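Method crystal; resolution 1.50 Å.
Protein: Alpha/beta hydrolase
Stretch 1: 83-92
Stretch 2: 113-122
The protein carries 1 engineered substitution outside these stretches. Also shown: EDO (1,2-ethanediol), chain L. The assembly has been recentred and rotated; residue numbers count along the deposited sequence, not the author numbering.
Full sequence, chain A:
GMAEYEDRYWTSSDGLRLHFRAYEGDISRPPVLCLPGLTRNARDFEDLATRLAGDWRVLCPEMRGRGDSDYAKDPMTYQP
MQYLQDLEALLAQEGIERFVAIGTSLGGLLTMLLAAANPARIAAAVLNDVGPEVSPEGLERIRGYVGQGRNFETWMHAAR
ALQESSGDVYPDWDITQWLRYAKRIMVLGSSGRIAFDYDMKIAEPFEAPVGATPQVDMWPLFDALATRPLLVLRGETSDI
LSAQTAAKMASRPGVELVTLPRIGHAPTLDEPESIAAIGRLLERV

Stretch 1, residues 83-92: YLQDLEALLA
Stretch 2 (113-122) LLAAANPARI

Residues 83-92 lie within a longer alpha helix, with phi/psi close to -62/-42 throughout. Its i to i+4 bonds are regular, for example Leu87 N to Tyr83 O at 2.9 Å and Ala92 N to Glu88 O at 2.9 Å. Stretch 2 opens as the later part of another helix. Asn118 leaves helical geometry at phi/psi -178/93. Residues 119-121 form a 3-10 segment, in which Arg121 N bonds Asn118 O at 2.9 Å and Ile122 N bonds Pro119 O at 3.0 Å. Ile122 is extended, at -92/112.

The helix axes approach to 10.9 Å, and their N-to-C directions differ by 59° (signed crossing angle -59°). The register is set by Leu84 and Leu114, whose CA atoms are 7.1 Å apart. The contact buries 326 Å², both sides summed.

Leu114 is the knob of the packing. Its side chain (chi1 m, chi2 t) sits in a hole formed by Leu84, Leu87, Glu88 and Leu91. Its CA-to-CB bond points sideways, but the end of the side chain comes nearer to stretch 1. Leu114 CD2 lies 3.6 Å from Leu84 CD1 and 4.1 Å from Leu91 CD1. Leu114 CD1 is 4.3 Å from Leu87 CD1. The branched leucine end thus reaches several partners at once. Leu84 (t, p) points toward stretch 2 and also touches Leu113, with Leu84 CD2 3.8 Å from Leu113 CB. Leu87 and Leu91 are both m, t, point toward stretch 2 and are buried. Leu113 is also m, t and points toward stretch 1.

A salt bridge joins Glu88 and Arg121. Arg121 NH1 donates to Glu88 OE2 at 2.9 Å, and Arg121 NH2 donates to Glu88 OE1 at 2.9 Å. The N-H...O angles are 174° and 173°, so the carboxylate meets the guanidinium in a nearly straight, two-pronged pairing. Glu88 has chi1 m, chi2 m and chi3 5°; its CB points sideways, but its end comes nearer. Arg121 has chi1 p, chi2 t, chi3 m and chi4 -166°, and its CB points toward stretch 1. Arg121 NH1 also donates to Leu114 O at 3.0 Å, tying the 3-10 segment back to the helix. Arginine suits this place because it can supply several donors. Leu91 CD1 packs 3.5 Å from Arg121 NH2.

Asn118 (chi1 t, chi2 16°) accepts a bond from Ala120 N to its OD1 at 3.2 Å. Asn118 ND2 donates to O2 of a 1,2-ethanediol at 2.9 Å.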

ATOM      1  N   TYR A  83      -5.656   8.956   7.991  1.00  9.71           N
ATOM      2  CA  TYR A  83      -5.924   7.787   7.173  1.00  7.80           C
ATOM      3  C   TYR A  83      -6.412   6.626   8.032  1.00  9.34           C
ATOM      4  O   TYR A  83      -7.308   5.897   7.608  1.00  8.71           O
ATOM      5  CB  TYR A  83      -4.708   7.377   6.400  1.00  7.99           C
ATOM      6  CG  TYR A  83      -4.011   8.516   5.704  1.00  6.63           C
ATOM      7  CD1 TYR A  83      -4.729   9.519   5.084  1.00  8.36           C
ATOM      8  CD2 TYR A  83      -2.589   8.531   5.546  1.00  6.48           C
ATOM      9  CE1 TYR A  83      -4.078  10.563   4.435  1.00  6.59           C
ATOM     10  CE2 TYR A  83      -1.936   9.591   4.915  1.00  5.90           C
ATOM     11  CZ  TYR A  83      -2.688  10.605   4.360  1.00  5.97           C
ATOM     12  OH  TYR A  83      -2.047  11.658   3.750  1.00  7.90           O
ATOM     13  N   LEU A  84      -5.834   6.462   9.213  1.00 10.45           N
ATOM     14  CA  LEU A  84      -6.269   5.386  10.129  1.00  8.15           C
ATOM     15  C   LEU A  84      -7.761   5.595  10.508  1.00  9.70           C
ATOM     16  O   LEU A  84      -8.558   4.652  10.440  1.00  8.53           O
ATOM     17  CB  LEU A  84      -5.405   5.366  11.385  1.00  8.56           C
ATOM     18  CG  LEU A  84      -5.826   4.420  12.510  1.00 10.15           C
ATOM     19  CD1 LEU A  84      -5.754   3.003  12.011  1.00 12.58           C
ATOM     20  CD2 LEU A  84      -4.857   4.615  13.700  1.00 10.90           C
ATOM     21  N   GLN A  85      -8.133   6.838  10.880  1.00  8.77           N
ATOM     22  CA  GLN A  85      -9.522   7.140  11.186  1.00  8.81           C
ATOM     23  C   GLN A  85     -10.451   6.861   9.992  1.00  7.96           C
ATOM     24  O   GLN A  85     -11.528   6.333  10.142  1.00 10.16           O
ATOM     25  CB  GLN A  85      -9.719   8.585  11.672  1.00 10.55           C
ATOM     26  CG  GLN A  85     -11.191   8.893  12.109  1.00 17.57           C
ATOM     27  CD  GLN A  85     -11.551  10.412  12.230  1.00 21.95           C
ATOM     28  OE1 GLN A  85     -11.862  11.113  11.237  1.00 17.49           O
ATOM     29  NE2 GLN A  85     -11.554  10.906  13.478  1.00 29.60           N
ATOM     30  N   ASP A  86     -10.005   7.212   8.791  1.00  7.39           N
ATOM     31  CA  ASP A  86     -10.800   7.011   7.615  1.00  9.33           C
ATOM     32  C   ASP A  86     -10.982   5.501   7.380  1.00  7.66           C
ATOM     33  O   ASP A  86     -12.030   5.083   6.933  1.00  9.26           O
ATOM     34  CB  ASP A  86     -10.131   7.681   6.393  1.00  8.83           C
ATOM     35  CG  ASP A  86     -10.079   9.188   6.481  1.00  7.98           C
ATOM     36  OD1 ASP A  86     -10.845   9.816   7.252  1.00  9.51           O
ATOM     37  OD2 ASP A  86      -9.321   9.765   5.677  1.00 10.83           O
ATOM     38  N   LEU A  87      -9.955   4.710   7.640  1.00  7.42           N
ATOM     39  CA  LEU A  87     -10.110   3.260   7.471  1.00  6.99           C
ATOM     40  C   LEU A  87     -11.065   2.682   8.547  1.00  8.22           C
ATOM     41  O   LEU A  87     -11.837   1.763   8.265  1.00  8.70           O
ATOM     42  CB  LEU A  87      -8.775   2.565   7.555  1.00  7.05           C
ATOM     43  CG  LEU A  87      -7.913   2.715   6.281  1.00  8.95           C
ATOM     44  CD1 LEU A  87      -6.440   2.424   6.607  1.00  8.61           C
ATOM     45  CD2 LEU A  87      -8.463   1.904   5.127  1.00  9.83           C
ATOM     46  N   GLU A  88     -10.964   3.174   9.804  1.00  8.28           N
ATOM     47  CA  GLU A  88     -11.941   2.771  10.814  1.00  8.69           C
ATOM     48  C   GLU A  88     -13.357   3.097  10.344  1.00  6.44           C
ATOM     49  O   GLU A  88     -14.307   2.306  10.557  1.00  9.28           O
ATOM     50  CB  GLU A  88     -11.640   3.418  12.161  1.00  9.80           C
ATOM     51  CG  GLU A  88     -10.361   2.962  12.805  1.00 10.42           C
ATOM     52  CD  GLU A  88     -10.376   1.532  13.337  1.00 12.13           C
ATOM     53  OE1 GLU A  88     -11.358   0.786  13.145  1.00 15.42           O
ATOM     54  OE2 GLU A  88      -9.350   1.105  13.901  1.00 15.43           O
ATOM     55  N   ALA A  89     -13.528   4.231   9.684  1.00  8.33           N
ATOM     56  CA  ALA A  89     -14.839   4.620   9.171  1.00  7.31           C
ATOM     57  C   ALA A  89     -15.311   3.659   8.051  1.00  8.07           C
ATOM     58  O   ALA A  89     -16.482   3.295   7.999  1.00  9.25           O
ATOM     59  CB  ALA A  89     -14.844   6.061   8.645  1.00  8.03           C
ATOM     60  N   LEU A  90     -14.408   3.262   7.143  1.00  6.36           N
ATOM     61  CA  LEU A  90     -14.727   2.248   6.145  1.00  7.83           C
ATOM     62  C   LEU A  90     -15.177   0.940   6.799  1.00 10.38           C
ATOM     63  O   LEU A  90     -16.223   0.376   6.427  1.00  9.75           O
ATOM     64  CB  LEU A  90     -13.514   1.977   5.250  1.00  9.70           C
ATOM     65  CG  LEU A  90     -13.616   0.813   4.281  1.00 10.45           C
ATOM     66  CD1 LEU A  90     -14.697   1.011   3.245  1.00 11.25           C
ATOM     67  CD2 LEU A  90     -12.243   0.559   3.572  1.00  8.87           C
ATOM     68  N   LEU A  91     -14.406   0.473   7.783  1.00 10.04           N
ATOM     69  CA  LEU A  91     -14.726  -0.808   8.425  1.00  9.15           C
ATOM     70  C   LEU A  91     -16.081  -0.751   9.124  1.00  8.33           C
ATOM     71  O   LEU A  91     -16.863  -1.717   9.029  1.00  8.79           O
ATOM     72  CB  LEU A  91     -13.620  -1.231   9.388  1.00  9.02           C
ATOM     73  CG  LEU A  91     -12.277  -1.510   8.749  1.00 11.04           C
ATOM     74  CD1 LEU A  91     -11.153  -1.582   9.828  1.00 11.67           C
ATOM     75  CD2 LEU A  91     -12.284  -2.799   7.882  1.00 13.12           C
ATOM     76  N   ALA A  92     -16.355   0.363   9.819  1.00  7.30           N
ATOM     77  CA  ALA A  92     -17.631   0.579  10.505  1.00  9.44           C
ATOM     78  C   ALA A  92     -18.777   0.598   9.512  1.00  7.98           C
ATOM     79  O   ALA A  92     -19.822  -0.073   9.672  1.00  9.53           O
ATOM     80  CB  ALA A  92     -17.605   1.904  11.271  1.00 11.52           C
ATOM     81  N   LEU A 113      -1.303  -0.228  12.877  1.00  8.73           N
ATOM     82  CA  LEU A 113      -2.121   0.673  13.653  1.00 11.92           C
ATOM     83  C   LEU A 113      -3.552   0.111  13.811  1.00 11.93           C
ATOM     84  O   LEU A 113      -4.141   0.141  14.902  1.00 12.02           O
ATOM     85  CB  LEU A 113      -2.082   2.062  13.008  1.00 12.00           C
ATOM     86  CG  LEU A 113      -0.750   2.775  13.262  1.00  9.76           C
ATOM     87  CD1 LEU A 113      -0.682   3.965  12.311  1.00 12.96           C
ATOM     88  CD2 LEU A 113      -0.585   3.171  14.777  1.00 11.39           C
ATOM     89  N   LEU A 114      -4.093  -0.463  12.739  1.00  9.94           N
ATOM     90  CA  LEU A 114      -5.413  -1.120  12.822  1.00  7.95           C
ATOM     91  C   LEU A 114      -5.341  -2.317  13.770  1.00  7.93           C
ATOM     92  O   LEU A 114      -6.268  -2.513  14.576  1.00  9.62           O
ATOM     93  CB  LEU A 114      -5.879  -1.610  11.467  1.00  9.01           C
ATOM     94  CG  LEU A 114      -6.345  -0.540  10.518  1.00  9.69           C
ATOM     95  CD1 LEU A 114      -6.476  -1.107   9.089  1.00 11.14           C
ATOM     96  CD2 LEU A 114      -7.644   0.113  10.973  1.00 12.96           C
ATOM     97  N   ALA A 115      -4.282  -3.137  13.688  1.00  9.93           N
ATOM     98  CA  ALA A 115      -4.148  -4.316  14.541  1.00  8.94           C
ATOM     99  C   ALA A 115      -4.086  -3.913  16.004  1.00 11.08           C
ATOM    100  O   ALA A 115      -4.690  -4.558  16.851  1.00 12.30           O
ATOM    101  CB  ALA A 115      -2.897  -5.134  14.138  1.00  8.78           C
ATOM    102  N   ALA A 116      -3.396  -2.814  16.275  1.00 12.06           N
ATOM    103  CA  ALA A 116      -3.207  -2.327  17.642  1.00 12.40           C
ATOM    104  C   ALA A 116      -4.517  -2.104  18.379  1.00 11.55           C
ATOM    105  O   ALA A 116      -4.574  -2.291  19.570  1.00 11.58           O
ATOM    106  CB  ALA A 116      -2.394  -0.984  17.634  1.00 12.22           C
ATOM    107  N   ALA A 117      -5.556  -1.689  17.656  1.00 13.16           N
ATOM    108  CA  ALA A 117      -6.884  -1.438  18.240  1.00 14.21           C
ATOM    109  C   ALA A 117      -7.494  -2.724  18.820  1.00 15.95           C
ATOM    110  O   ALA A 117      -8.224  -2.680  19.807  1.00 16.71           O
ATOM    111  CB  ALA A 117      -7.825  -0.832  17.219  1.00 17.71           C
ATOM    112  N   ASN A 118      -7.174  -3.869  18.210  1.00 14.93           N
ATOM    113  CA  ASN A 118      -7.661  -5.186  18.671  1.00 14.71           C
ATOM    114  C   ASN A 118      -7.066  -6.260  17.779  1.00 11.03           C
ATOM    115  O   ASN A 118      -7.592  -6.511  16.722  1.00 12.80           O
ATOM    116  CB  ASN A 118      -9.184  -5.292  18.514  1.00 13.46           C
ATOM    117  CG  ASN A 118      -9.706  -6.676  18.842  1.00 17.00           C
ATOM    118  OD1 ASN A 118      -9.007  -7.506  19.472  1.00 16.74           O
ATOM    119  ND2 ASN A 118     -10.928  -6.945  18.421  1.00 21.81           N
ATOM    120  N   PRO A 119      -5.931  -6.837  18.152  1.00 12.11           N
ATOM    121  CA  PRO A 119      -5.326  -7.738  17.173  1.00 11.10           C
ATOM    122  C   PRO A 119      -6.174  -8.899  16.722  1.00 10.88           C
ATOM    123  O   PRO A 119      -5.987  -9.376  15.609  1.00 10.29           O
ATOM    124  CB  PRO A 119      -4.042  -8.230  17.876  1.00 11.63           C
ATOM    125  CG  PRO A 119      -3.747  -7.121  18.863  1.00 11.62           C
ATOM    126  CD  PRO A 119      -5.090  -6.636  19.340  1.00 12.92           C
ATOM    127  N   ALA A 120      -7.170  -9.308  17.508  1.00 11.32           N
ATOM    128  CA  ALA A 120      -7.993 -10.433  17.096  1.00  9.48           C
ATOM    129  C   ALA A 120      -8.821 -10.104  15.862  1.00 10.25           C
ATOM    130  O   ALA A 120      -9.321 -11.004  15.194  1.00 13.29           O
ATOM    131  CB  ALA A 120      -8.910 -10.859  18.227  1.00 11.46           C
ATOM    132  N   ARG A 121      -8.980  -8.823  15.542  1.00  9.89           N
ATOM    133  CA  ARG A 121      -9.714  -8.435  14.351  1.00 11.55           C
ATOM    134  C   ARG A 121      -8.969  -8.836  13.053  1.00 11.37           C
ATOM    135  O   ARG A 121      -9.556  -8.836  11.959  1.00 11.22           O
ATOM    136  CB  ARG A 121      -9.962  -6.902  14.339  1.00 13.45           C
ATOM    137  CG  ARG A 121      -8.735  -6.081  13.884  1.00 15.71           C
ATOM    138  CD  ARG A 121      -8.735  -4.608  14.237  1.00 16.87           C
ATOM    139  NE  ARG A 121      -9.897  -3.912  13.752  1.00 14.90           N
ATOM    140  CZ  ARG A 121     -10.041  -2.582  13.684  1.00 11.07           C
ATOM    141  NH1 ARG A 121      -9.070  -1.730  14.000  1.00 10.99           N
ATOM    142  NH2 ARG A 121     -11.211  -2.088  13.260  1.00 13.83           N
ATOM    143  N   ILE A 122      -7.659  -9.092  13.159  1.00  7.51           N
ATOM    144  CA  ILE A 122      -6.827  -9.402  12.005  1.00  8.68           C
ATOM    145  C   ILE A 122      -6.832 -10.908  11.868  1.00  7.49           C
ATOM    146  O   ILE A 122      -6.281 -11.631  12.700  1.00  9.21           O
ATOM    147  CB  ILE A 122      -5.365  -8.921  12.205  1.00  9.26           C
ATOM    148  CG1 ILE A 122      -5.300  -7.394  12.364  1.00 12.74           C
ATOM    149  CG2 ILE A 122      -4.448  -9.420  11.055  1.00 10.14           C
ATOM    150  CD1 ILE A 122      -5.749  -6.579  11.137  1.00 16.53           C
TER
HETATM  151  C1  EDO L 295     -13.223  -9.971  15.722  1.00 36.93           C
HETATM  152  O1  EDO L 295     -13.512  -8.568  15.627  1.00 42.74           O
HETATM  153  C2  EDO L 295     -12.325 -10.241  16.930  1.00 41.66           C
HETATM  154  O2  EDO L 295     -12.584  -9.339  18.021  1.00 40.67           O